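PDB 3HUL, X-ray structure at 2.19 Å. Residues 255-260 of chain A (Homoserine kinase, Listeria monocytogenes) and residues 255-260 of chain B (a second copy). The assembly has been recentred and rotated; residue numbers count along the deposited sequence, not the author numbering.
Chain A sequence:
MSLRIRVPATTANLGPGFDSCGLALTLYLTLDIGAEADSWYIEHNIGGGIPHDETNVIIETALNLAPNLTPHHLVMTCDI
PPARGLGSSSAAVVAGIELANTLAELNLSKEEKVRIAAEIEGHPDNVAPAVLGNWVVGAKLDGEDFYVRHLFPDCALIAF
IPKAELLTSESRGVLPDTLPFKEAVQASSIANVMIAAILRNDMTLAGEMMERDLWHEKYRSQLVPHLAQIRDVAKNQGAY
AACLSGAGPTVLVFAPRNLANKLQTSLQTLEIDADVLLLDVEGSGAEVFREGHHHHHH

Chain A 255-260: APRNLA
Chain B (255-260) APRNLA

Two copies of the same turn meet around paired asparagines, burying 201 Å² in total. The CA atoms of A:Pro256 and B:Pro256 lie 7.2 Å apart, the closest backbone approach.

B:Ala255 is extended (phi/psi -150/159) and makes no contact. B:Pro256 (-58/149) points its CB toward chain A, with its ring C-gamma exo. Its rigid, compact ring packs beside the facing side chain, B:Pro256 CG lying 3.7 Å from A:Asn258 OD1. B:Arg257 begins a run of helical phi/psi values (-57/-43). Its CB points sideways and the end of its side chain leads off from chain A (chi -75°, -141°, -178°, -92°), hydrogen-bonded elsewhere in the structure.

B:Asn258 (-64/-12) is central. Its CB points toward chain A and chi1 is p (72°), as in A:Asn258 (66°). The two flat amides meet: the modelled OD1 atoms of A:Asn258 and B:Asn258 are 3.3 Å apart, as are their ND2 atoms. Both amides are probably turned over in the model, so the bonding stays open. B:Asn258 also covers A:Pro256 and A:Leu259.

B:Leu259 (-99/-10) starts sideways, but its m,t side chain ends nearer chain A, giving a buried apolar flank to A:Asn258. B:Leu259 N hydrogen-bonds B:Pro256 O at 3.1 Å, and B:Ala260 N hydrogen-bonds B:Arg257 O at 3.0 Å, closing the turn. B:Ala260 (-50/-57) stays out of reach. Chain A repeats this backbone conformation and the Asn and Leu rotamers; A:Arg257 differs.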

ATOM      1  N   ALA A 255       6.647   6.631 -18.924  1.00 21.92           N
ATOM      2  CA  ALA A 255       6.691   5.341 -19.647  1.00 22.64           C
ATOM      3  C   ALA A 255       7.226   4.203 -18.813  1.00 22.48           C
ATOM      4  O   ALA A 255       8.046   4.420 -17.942  1.00 22.59           O
ATOM      5  CB  ALA A 255       7.579   5.488 -20.912  1.00 22.72           C
ATOM      6  N   PRO A 256       6.782   2.970 -19.098  1.00 23.22           N
ATOM      7  CA  PRO A 256       7.382   1.799 -18.465  1.00 23.88           C
ATOM      8  C   PRO A 256       8.909   1.884 -18.591  1.00 24.84           C
ATOM      9  O   PRO A 256       9.441   2.367 -19.629  1.00 23.41           O
ATOM     10  CB  PRO A 256       6.872   0.645 -19.313  1.00 24.10           C
ATOM     11  CG  PRO A 256       5.586   1.122 -19.866  1.00 23.99           C
ATOM     12  CD  PRO A 256       5.737   2.600 -20.069  1.00 23.69           C
ATOM     13  N   ARG A 257       9.613   1.435 -17.558  1.00 25.51           N
ATOM     14  CA  ARG A 257      11.066   1.490 -17.593  1.00 27.85           C
ATOM     15  C   ARG A 257      11.721   0.728 -18.731  1.00 27.11           C
ATOM     16  O   ARG A 257      12.750   1.165 -19.230  1.00 27.52           O
ATOM     17  CB  ARG A 257      11.701   1.044 -16.286  1.00 29.13           C
ATOM     18  CG  ARG A 257      12.426   2.182 -15.605  1.00 35.20           C
ATOM     19  CD  ARG A 257      13.651   1.697 -14.871  1.00 43.36           C
ATOM     20  NE  ARG A 257      13.407   1.734 -13.436  1.00 49.53           N
ATOM     21  CZ  ARG A 257      14.365   1.734 -12.512  1.00 52.00           C
ATOM     22  NH1 ARG A 257      15.640   1.685 -12.875  1.00 52.37           N
ATOM     23  NH2 ARG A 257      14.038   1.786 -11.221  1.00 53.30           N
ATOM     24  N   ASN A 258      11.151  -0.398 -19.140  1.00 26.97           N
ATOM     25  CA  ASN A 258      11.767  -1.188 -20.209  1.00 26.85           C
ATOM     26  C   ASN A 258      11.751  -0.429 -21.538  1.00 26.71           C
ATOM     27  O   ASN A 258      12.514  -0.736 -22.418  1.00 25.96           O
ATOM     28  CB  ASN A 258      11.089  -2.557 -20.357  1.00 26.02           C
ATOM     29  CG  ASN A 258       9.660  -2.447 -20.840  1.00 25.86           C
ATOM     30  OD1 ASN A 258       8.751  -2.136 -20.083  1.00 27.95           O
ATOM     31  ND2 ASN A 258       9.454  -2.726 -22.097  1.00 27.90           N
ATOM     32  N   LEU A 259      10.891   0.582 -21.639  1.00 27.08           N
ATOM     33  CA  LEU A 259      10.708   1.348 -22.864  1.00 28.06           C
ATOM     34  C   LEU A 259      11.568   2.602 -22.934  1.00 28.51           C
ATOM     35  O   LEU A 259      11.634   3.237 -23.981  1.00 28.84           O
ATOM     36  CB  LEU A 259       9.254   1.777 -23.009  1.00 27.67           C
ATOM     37  CG  LEU A 259       8.224   0.884 -23.682  1.00 30.22           C
ATOM     38  CD1 LEU A 259       6.914   1.637 -23.736  1.00 26.92           C
ATOM     39  CD2 LEU A 259       8.688   0.490 -25.115  1.00 31.15           C
ATOM     40  N   ALA A 260      12.199   2.974 -21.825  1.00 28.71           N
ATOM     41  CA  ALA A 260      12.918   4.251 -21.728  1.00 29.53           C
ATOM     42  C   ALA A 260      13.862   4.535 -22.914  1.00 30.11           C
ATOM     43  O   ALA A 260      13.728   5.555 -23.600  1.00 30.32           O
ATOM     44  CB  ALA A 260      13.699   4.322 -20.399  1.00 29.24           C
TER
ATOM     45  N   ALA B 255       4.994  -9.496 -16.256  1.00 24.57           N
ATOM     46  CA  ALA B 255       5.613  -8.474 -17.107  1.00 25.09           C
ATOM     47  C   ALA B 255       4.864  -7.170 -17.101  1.00 24.92           C
ATOM     48  O   ALA B 255       3.670  -7.154 -16.807  1.00 24.42           O
ATOM     49  CB  ALA B 255       5.705  -8.970 -18.562  1.00 24.93           C
ATOM     50  N   PRO B 256       5.555  -6.068 -17.475  1.00 25.69           N
ATOM     51  CA  PRO B 256       4.792  -4.843 -17.810  1.00 26.02           C
ATOM     52  C   PRO B 256       3.812  -5.146 -18.943  1.00 27.13           C
ATOM     53  O   PRO B 256       4.080  -6.011 -19.818  1.00 26.28           O
ATOM     54  CB  PRO B 256       5.863  -3.864 -18.283  1.00 26.05           C
ATOM     55  CG  PRO B 256       7.153  -4.332 -17.630  1.00 25.87           C
ATOM     56  CD  PRO B 256       7.016  -5.843 -17.443  1.00 25.21           C
ATOM     57  N   ARG B 257       2.691  -4.435 -18.929  1.00 26.98           N
ATOM     58  CA  ARG B 257       1.657  -4.645 -19.916  1.00 27.85           C
ATOM     59  C   ARG B 257       2.108  -4.478 -21.338  1.00 26.99           C
ATOM     60  O   ARG B 257       1.708  -5.254 -22.183  1.00 27.03           O
ATOM     61  CB  ARG B 257       0.473  -3.731 -19.672  1.00 28.24           C
ATOM     62  CG  ARG B 257      -0.348  -4.180 -18.509  1.00 32.10           C
ATOM     63  CD  ARG B 257      -1.796  -3.976 -18.857  1.00 35.63           C
ATOM     64  NE  ARG B 257      -2.653  -4.346 -17.747  1.00 37.23           N
ATOM     65  CZ  ARG B 257      -3.184  -5.555 -17.586  1.00 38.25           C
ATOM     66  NH1 ARG B 257      -2.934  -6.526 -18.466  1.00 38.07           N
ATOM     67  NH2 ARG B 257      -3.962  -5.787 -16.540  1.00 35.83           N
ATOM     68  N   ASN B 258       2.899  -3.451 -21.612  1.00 26.77           N
ATOM     69  CA  ASN B 258       3.310  -3.169 -22.980  1.00 26.93           C
ATOM     70  C   ASN B 258       4.164  -4.301 -23.565  1.00 27.41           C
ATOM     71  O   ASN B 258       4.444  -4.280 -24.742  1.00 27.91           O
ATOM     72  CB  ASN B 258       4.104  -1.867 -23.048  1.00 26.29           C
ATOM     73  CG  ASN B 258       5.482  -2.008 -22.458  1.00 25.89           C
ATOM     74  OD1 ASN B 258       5.678  -1.913 -21.243  1.00 26.45           O
ATOM     75  ND2 ASN B 258       6.449  -2.281 -23.310  1.00 26.33           N
ATOM     76  N   LEU B 259       4.620  -5.244 -22.733  1.00 27.58           N
ATOM     77  CA  LEU B 259       5.479  -6.330 -23.196  1.00 28.45           C
ATOM     78  C   LEU B 259       4.687  -7.609 -23.443  1.00 28.67           C
ATOM     79  O   LEU B 259       5.213  -8.561 -24.002  1.00 28.70           O
ATOM     80  CB  LEU B 259       6.603  -6.636 -22.189  1.00 28.21           C
ATOM     81  CG  LEU B 259       7.797  -5.707 -22.049  1.00 29.23           C
ATOM     82  CD1 LEU B 259       8.644  -6.129 -20.825  1.00 26.20           C
ATOM     83  CD2 LEU B 259       8.662  -5.653 -23.343  1.00 30.30           C
ATOM     84  N   ALA B 260       3.429  -7.630 -23.013  1.00 28.95           N
ATOM     85  CA  ALA B 260       2.596  -8.827 -23.113  1.00 29.22           C
ATOM     86  C   ALA B 260       2.588  -9.461 -24.524  1.00 29.76           C
ATOM     87  O   ALA B 260       2.923 -10.635 -24.678  1.00 29.25           O
ATOM     88  CB  ALA B 260       1.182  -8.517 -22.649  1.00 29.47           C
TER